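Local coordinates for isocitrate dehydrogenase [NAD] subunit 1, mitochondrial (Saccharomyces cerevisiae, PDB 3BLX), which catalyses the NAD-dependent oxidation and decarboxylation of isocitrate to 2-oxoglutarate in the citric acid cycle, as part of an allosteric octamer with subunit 2, and also binds RNA, at residues D34-R37 / T38-A42; T199-G202 / Q203-P207; S212-I215 / V216-S220. All blocks are in the same frame, centred on the assembly; numbering follows the deposited sequence.

Contact 1: residues D34-R37 / T38-A42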
loop_
_atom_site.group_PDB
_atom_site.type_symbol
_atom_site.label_atom_id
_atom_site.label_comp_id
_atom_site.label_asym_id
_atom_site.label_seq_id
_atom_site.Cartn_x
_atom_site.Cartn_y
_atom_site.Cartn_z
ATOM N N ASP E 34 23.290 -33.167 1.753
ATOM C CA ASP E 34 24.322 -33.531 0.782
ATOM C C ASP E 34 23.912 -34.718 -0.092
ATOM O O ASP E 34 24.230 -34.775 -1.279
ATOM C CB ASP E 34 25.662 -33.774 1.462
ATOM C CG ASP E 34 26.305 -32.477 1.971
ATOM O OD1 ASP E 34 25.831 -31.376 1.599
ATOM O OD2 ASP E 34 27.284 -32.555 2.746
ATOM N N SER E 35 23.176 -35.649 0.493
ATOM C CA SER E 35 22.527 -36.692 -0.278
ATOM C C SER E 35 21.727 -36.113 -1.459
ATOM O O SER E 35 21.894 -36.546 -2.596
ATOM C CB SER E 35 21.655 -37.538 0.646
ATOM O OG SER E 35 20.810 -38.394 -0.085
ATOM N N VAL E 36 20.882 -35.117 -1.191
ATOM C CA VAL E 36 20.093 -34.481 -2.235
ATOM C C VAL E 36 20.993 -33.758 -3.241
ATOM O O VAL E 36 20.859 -33.953 -4.424
ATOM C CB VAL E 36 19.057 -33.500 -1.655
ATOM C CG1 VAL E 36 18.547 -32.574 -2.745
ATOM C CG2 VAL E 36 17.899 -34.255 -1.045
ATOM N N ARG E 37 21.899 -32.916 -2.765
ATOM C CA ARG E 37 22.855 -32.243 -3.638
ATOM C C ARG E 37 23.509 -33.220 -4.613
ATOM O O ARG E 37 23.627 -32.925 -5.804
ATOM C CB ARG E 37 23.937 -31.557 -2.818
ATOM C CG ARG E 37 23.783 -30.087 -2.713
ATOM C CD ARG E 37 25.097 -29.463 -2.332
ATOM N NE ARG E 37 25.163 -29.216 -0.905
ATOM C CZ ARG E 37 25.243 -28.002 -0.371
ATOM N NH1 ARG E 37 25.275 -26.940 -1.173
ATOM N NH2 ARG E 37 25.301 -27.852 0.959
ATOM N N THR E 38 23.931 -34.373 -4.082
ATOM C CA THR E 38 24.600 -35.433 -4.842
ATOM C C THR E 38 23.695 -36.067 -5.913
ATOM O O THR E 38 24.061 -36.176 -7.080
ATOM C CB THR E 38 25.153 -36.552 -3.896
ATOM O OG1 THR E 38 26.165 -36.023 -3.034
ATOM C CG2 THR E 38 25.761 -37.674 -4.690
ATOM N N ILE E 39 22.518 -36.507 -5.515
ATOM C CA ILE E 39 21.558 -36.999 -6.490
ATOM C C ILE E 39 21.225 -35.952 -7.561
ATOM O O ILE E 39 21.035 -36.281 -8.734
ATOM C CB ILE E 39 20.270 -37.431 -5.825
ATOM C CG1 ILE E 39 20.542 -38.541 -4.806
ATOM C CG2 ILE E 39 19.256 -37.860 -6.866
ATOM C CD1 ILE E 39 19.318 -38.958 -3.995
ATOM N N PHE E 40 21.160 -34.688 -7.166
ATOM C CA PHE E 40 20.782 -33.630 -8.107
ATOM C C PHE E 40 21.849 -33.360 -9.163
ATOM O O PHE E 40 21.522 -33.219 -10.317
ATOM C CB PHE E 40 20.399 -32.327 -7.383
ATOM C CG PHE E 40 18.934 -32.237 -7.013
ATOM C CD1 PHE E 40 18.224 -33.363 -6.631
ATOM C CD2 PHE E 40 18.289 -31.029 -6.999
ATOM C CE1 PHE E 40 16.899 -33.272 -6.275
ATOM C CE2 PHE E 40 16.976 -30.934 -6.641
ATOM C CZ PHE E 40 16.273 -32.053 -6.282
ATOM N N GLU E 41 23.111 -33.276 -8.767
ATOM C CA GLU E 41 24.191 -33.121 -9.733
ATOM C C GLU E 41 24.285 -34.339 -10.662
ATOM O O GLU E 41 24.593 -34.206 -11.845
ATOM C CB GLU E 41 25.542 -32.867 -9.041
ATOM C CG GLU E 41 26.145 -34.088 -8.376
ATOM C CD GLU E 41 27.582 -33.864 -7.893
ATOM O OE1 GLU E 41 28.115 -34.748 -7.173
ATOM O OE2 GLU E 41 28.173 -32.809 -8.236
ATOM N N ALA E 42 24.001 -35.516 -10.120
ATOM C CA ALA E 42 24.103 -36.759 -10.874
ATOM C C ALA E 42 23.055 -36.824 -11.958
ATOM O O ALA E 42 23.256 -37.429 -12.998
ATOM C CB ALA E 42 23.948 -37.951 -9.947
#
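With chi1 at -64°, Thr38 OG1 sits beside its own backbone N and opposite the carbonyl carbon, which turns the hydroxyl back along helix 27-42 toward Asp34, one turn earlier. Thr38 OG1 donates a hydrogen bond of 2.9 Å to Asp34 O, and the regular helical bond from Thr38 N reaches the same oxygen at 2.8 Å. The two donors arrive from opposite faces of the carbonyl plane, the hydroxyl standing 38° out of it, and one backbone acceptor is gripped twice by a single residue. On the buried flank, the torsion of Val36 (chi1 164°) sets CG1 anti to the backbone N and lays this methyl over one face of the Phe40 ring. Val36 CG1 lies 4.0 Å from the centroid of the Phe40 ring, a CH-pi contact displaced toward the CD1-CE1 rim; the two side chains run side by side. Trp49 of strand 47-51 meets the Phe40 ring, and Ser295 of helix 289-302 touches both Val36 and Phe40. Ser35 OG is hydrogen-bonded to Thr339 of helix 335-347. The outer flank is charged: Arg37 is bent at chi3 and brings NE to within 3.4 Å of Asp34 OD1, a weak hydrogen bond and salt bridge with the carboxylate oxygen in plane at the edge of the guanidinium. Lys30 pairs with the other oxygen of Asp34. Two basic partners would be expected to keep this carboxylate ionised, whereas the Val36-Phe40 pair is apolar and buried against helix 289-302 and strand 47-51.

Contact 2: residues T199-G202 / Q203-P207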
loop_
_atom_site.group_PDB
_atom_site.type_symbol
_atom_site.label_atom_id
_atom_site.label_comp_id
_atom_site.label_asym_id
_atom_site.label_seq_id
_atom_site.Cartn_x
_atom_site.Cartn_y
_atom_site.Cartn_z
ATOM N N THR E 199 -16.208 -26.911 7.481
ATOM C CA THR E 199 -17.360 -27.600 6.896
ATOM C C THR E 199 -18.190 -26.701 5.953
ATOM O O THR E 199 -18.719 -27.195 4.960
ATOM C CB THR E 199 -18.275 -28.299 7.963
ATOM O OG1 THR E 199 -19.021 -27.319 8.686
ATOM C CG2 THR E 199 -17.442 -29.122 8.949
ATOM N N GLU E 200 -18.286 -25.399 6.236
ATOM C CA GLU E 200 -19.017 -24.492 5.345
ATOM C C GLU E 200 -18.292 -24.290 4.024
ATOM O O GLU E 200 -18.899 -24.326 2.961
ATOM C CB GLU E 200 -19.260 -23.114 5.986
ATOM C CG GLU E 200 -20.172 -23.119 7.230
ATOM C CD GLU E 200 -20.061 -21.826 8.054
ATOM O OE1 GLU E 200 -19.408 -20.854 7.577
ATOM O OE2 GLU E 200 -20.626 -21.792 9.176
ATOM N N ILE E 201 -16.995 -24.041 4.091
ATOM C CA ILE E 201 -16.206 -23.843 2.887
ATOM C C ILE E 201 -16.217 -25.109 2.048
ATOM O O ILE E 201 -16.094 -25.066 0.820
ATOM C CB ILE E 201 -14.785 -23.430 3.235
ATOM C CG1 ILE E 201 -14.827 -22.031 3.868
ATOM C CG2 ILE E 201 -13.884 -23.489 2.002
ATOM C CD1 ILE E 201 -13.585 -21.188 3.613
ATOM N N GLY E 202 -16.413 -26.238 2.722
ATOM C CA GLY E 202 -16.531 -27.525 2.055
ATOM C C GLY E 202 -17.797 -27.660 1.223
ATOM O O GLY E 202 -17.746 -28.005 0.036
ATOM N N GLN E 203 -18.939 -27.374 1.841
ATOM C CA GLN E 203 -20.238 -27.496 1.174
ATOM C C GLN E 203 -20.486 -26.465 0.064
ATOM O O GLN E 203 -21.050 -26.805 -0.975
ATOM C CB GLN E 203 -21.365 -27.481 2.216
ATOM C CG GLN E 203 -21.315 -28.695 3.150
ATOM C CD GLN E 203 -22.038 -28.463 4.461
ATOM O OE1 GLN E 203 -22.414 -27.331 4.787
ATOM N NE2 GLN E 203 -22.232 -29.536 5.229
ATOM N N LYS E 204 -20.045 -25.223 0.271
ATOM C CA LYS E 204 -20.289 -24.145 -0.690
ATOM C C LYS E 204 -19.277 -24.100 -1.814
ATOM O O LYS E 204 -19.637 -23.831 -2.952
ATOM C CB LYS E 204 -20.364 -22.778 0.003
ATOM C CG LYS E 204 -21.443 -22.686 1.089
ATOM C CD LYS E 204 -21.491 -21.305 1.744
ATOM C CE LYS E 204 -22.414 -21.320 2.972
ATOM N NZ LYS E 204 -22.265 -20.101 3.827
ATOM N N GLU E 205 -18.007 -24.357 -1.519
ATOM C CA GLU E 205 -16.975 -24.153 -2.547
ATOM C C GLU E 205 -16.345 -25.440 -3.114
ATOM O O GLU E 205 -15.709 -25.411 -4.170
ATOM C CB GLU E 205 -15.880 -23.194 -2.052
ATOM C CG GLU E 205 -16.375 -21.900 -1.412
ATOM C CD GLU E 205 -15.223 -20.922 -1.094
ATOM O OE1 GLU E 205 -14.100 -21.081 -1.643
ATOM O OE2 GLU E 205 -15.445 -19.987 -0.289
ATOM N N TYR E 206 -16.513 -26.558 -2.417
ATOM C CA TYR E 206 -15.885 -27.818 -2.844
ATOM C C TYR E 206 -16.846 -28.999 -2.626
ATOM O O TYR E 206 -16.677 -29.802 -1.703
ATOM C CB TYR E 206 -14.548 -28.043 -2.102
ATOM C CG TYR E 206 -13.536 -26.901 -2.274
ATOM C CD1 TYR E 206 -13.556 -25.794 -1.431
ATOM C CD2 TYR E 206 -12.557 -26.946 -3.271
ATOM C CE1 TYR E 206 -12.655 -24.756 -1.581
ATOM C CE2 TYR E 206 -11.636 -25.905 -3.432
ATOM C CZ TYR E 206 -11.690 -24.809 -2.581
ATOM O OH TYR E 206 -10.778 -23.766 -2.743
ATOM N N PRO E 207 -17.874 -29.100 -3.474
ATOM C CA PRO E 207 -18.960 -30.051 -3.182
ATOM C C PRO E 207 -18.536 -31.491 -3.479
ATOM O O PRO E 207 -19.024 -32.442 -2.835
ATOM C CB PRO E 207 -20.083 -29.612 -4.133
ATOM C CG PRO E 207 -19.615 -28.256 -4.718
ATOM C CD PRO E 207 -18.123 -28.318 -4.697
#
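Ile201 CG2 packs 4.0 Å from Tyr206 CE1, the two side chains lying side by side and pointing the same way; Ile201 chi1 of -67° places this methyl anti to the backbone N. Ile201 O lies in the plane of the phenol ring, at its edge, 3.5 Å from Tyr206 CD1. That carbonyl also accepts the hydrogen bond of Glu205 N, 3.1 Å from Ile201 O, with the donor well above the carbonyl plane. The next bond, from Tyr206 N to Gly202 O at 3.1 Å, is bent as well, its donor 44° out of plane; Tyr206 is the first residue to leave helical backbone angles. One residue earlier in the helix, Lys204 N is held by Glu200 O in a straighter bond, and Lys204 CB and CG touch the same oxygen. Further out, helix 156-172 fixes the end of the turn: Phe167 meets the Tyr206 ring with planes about 15° apart, Tyr206 OH is hydrogen-bonded to Asp168, and Arg164 forms a salt bridge with Glu205. Thr199 touches Val211 and Ser213 of the following strand. The arrangement is the C-terminal end of the helix in a beta-alpha-beta crossover, helix 190-205 linking parallel neighbouring strands 177-182 and 210-215.

Contact 3: residues S212-I215 / V216-S220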
loop_
_atom_site.group_PDB
_atom_site.type_symbol
_atom_site.label_atom_id
_atom_site.label_comp_id
_atom_site.label_asym_id
_atom_site.label_seq_id
_atom_site.Cartn_x
_atom_site.Cartn_y
_atom_site.Cartn_z
ATOM N N SER E 212 -15.796 -33.587 6.880
ATOM C CA SER E 212 -16.197 -34.278 8.098
ATOM C C SER E 212 -15.453 -33.686 9.285
ATOM O O SER E 212 -14.588 -32.836 9.115
ATOM C CB SER E 212 -15.940 -35.788 7.989
ATOM O OG SER E 212 -14.810 -36.079 7.159
ATOM N N SER E 213 -15.791 -34.133 10.482
ATOM C CA SER E 213 -15.216 -33.553 11.677
ATOM C C SER E 213 -14.923 -34.668 12.649
ATOM O O SER E 213 -15.598 -35.708 12.670
ATOM C CB SER E 213 -16.186 -32.567 12.355
ATOM O OG SER E 213 -16.589 -31.552 11.453
ATOM N N ILE E 214 -13.920 -34.441 13.480
ATOM C CA ILE E 214 -13.608 -35.418 14.485
ATOM C C ILE E 214 -12.934 -34.707 15.635
ATOM O O ILE E 214 -12.094 -33.831 15.439
ATOM C CB ILE E 214 -12.737 -36.539 13.892
ATOM C CG1 ILE E 214 -12.572 -37.699 14.883
ATOM C CG2 ILE E 214 -11.403 -35.980 13.381
ATOM C CD1 ILE E 214 -12.009 -38.947 14.209
ATOM N N ILE E 215 -13.347 -35.056 16.837
ATOM C CA ILE E 215 -12.731 -34.510 18.019
ATOM C C ILE E 215 -11.344 -35.090 18.097
ATOM O O ILE E 215 -11.135 -36.264 17.765
ATOM C CB ILE E 215 -13.559 -34.850 19.258
ATOM C CG1 ILE E 215 -14.972 -34.292 19.073
ATOM C CG2 ILE E 215 -12.928 -34.255 20.482
ATOM C CD1 ILE E 215 -15.968 -34.796 20.080
ATOM N N VAL E 216 -10.392 -34.271 18.520
ATOM C CA VAL E 216 -8.978 -34.629 18.396
ATOM C C VAL E 216 -8.561 -35.865 19.213
ATOM O O VAL E 216 -7.780 -36.697 18.729
ATOM C CB VAL E 216 -8.065 -33.431 18.727
ATOM C CG1 VAL E 216 -8.305 -32.969 20.161
ATOM C CG2 VAL E 216 -6.610 -33.789 18.501
ATOM N N ASP E 217 -9.079 -35.989 20.435
ATOM C CA ASP E 217 -8.787 -37.182 21.244
ATOM C C ASP E 217 -9.269 -38.480 20.573
ATOM O O ASP E 217 -8.530 -39.474 20.541
ATOM C CB ASP E 217 -9.311 -37.056 22.685
ATOM C CG ASP E 217 -10.724 -36.475 22.762
ATOM O OD1 ASP E 217 -11.541 -36.729 21.845
ATOM O OD2 ASP E 217 -11.019 -35.768 23.756
ATOM N N ASN E 218 -10.487 -38.448 20.022
ATOM C CA ASN E 218 -11.007 -39.563 19.246
ATOM C C ASN E 218 -10.151 -39.817 17.997
ATOM O O ASN E 218 -9.925 -40.960 17.609
ATOM C CB ASN E 218 -12.490 -39.346 18.889
ATOM C CG ASN E 218 -13.111 -40.554 18.183
ATOM O OD1 ASN E 218 -13.742 -40.412 17.124
ATOM N ND2 ASN E 218 -12.923 -41.750 18.757
ATOM N N ALA E 219 -9.654 -38.751 17.381
ATOM C CA ALA E 219 -8.840 -38.891 16.168
ATOM C C ALA E 219 -7.499 -39.577 16.466
ATOM O O ALA E 219 -6.988 -40.364 15.656
ATOM C CB ALA E 219 -8.612 -37.534 15.514
ATOM N N SER E 220 -6.934 -39.267 17.627
ATOM C CA SER E 220 -5.725 -39.928 18.086
ATOM C C SER E 220 -5.945 -41.436 18.195
ATOM O O SER E 220 -5.174 -42.220 17.639
ATOM C CB SER E 220 -5.314 -39.377 19.445
ATOM O OG SER E 220 -4.872 -38.038 19.317
#
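Ile214 and Ile215 meet Ala219 at a strand-to-helix (beta-alpha) junction, where strand 210-215 of the large mixed sheet turns, without a connecting loop, into helix 216-225. The local axes of strand and helix stand at 89°, and Ile215 occupies the N-cap position, its carbonyl starting the helical bonding: Ala219 N donates to Ile215 O at 2.9 Å, in the carbonyl plane. The close-packed part lies in the angle between the two elements, where Ile214 meets the buried Ala219. Ile214 has CG1 anti to the backbone N (chi1 -171°), which carries CD1 against the first turn of the helix, 3.7 Å from Ala219 CA. Its other branch, Ile214 CG2, rests 3.8 Å from Ala219 CB. Thr179 and Val181 of strand 177-182, together with Phe230, also touch this isoleucine. Asn218 borders this part, crossing Ile214 at about a right angle with Asn218 OD1 3.7 Å from Ile214 CD1, and with Asp217 it makes up the looser, polar rim. Asp217 lies alongside Ile215 and points the same way; its OD1 takes a weak hydrogen bond from Asn218 N. Asp217 OD2 makes a long, weak ion pair with Lys183, a residue probably critical for catalysis, which places this rim beside the likely active site. Val216 and Ser220 pack on Ile249 of a subunit 2 chain, and the helix start is therefore also part of a subunit interface. Within that turn, Val216 O is held twice from opposite faces of its plane, by Ser220 N at 2.9 Å and by Ser220 OG at 3.3 Å.

In the fold
Contact 1 lies on the opposite side of the chain's centre from the other two, its centre about 40 Å from that of contact 3. Contacts 1 and 2 each lie in the helix of a beta-alpha-beta unit, and both are partly buried; contact 1 has more buried residues, contact 2 more exposed ones. Contacts 2 and 3 lie on consecutive elements: helix 190-205 is followed by strand 210-215, and Thr199 CG2 touches Ser213 OG at 3.6 Å. Ring packing marks contacts 1 and 2, but Phe40 is within its helix while Tyr206 has already left its own; contact 3 opens a helix with an aliphatic pack. Only contact 3 approaches a probable catalytic residue.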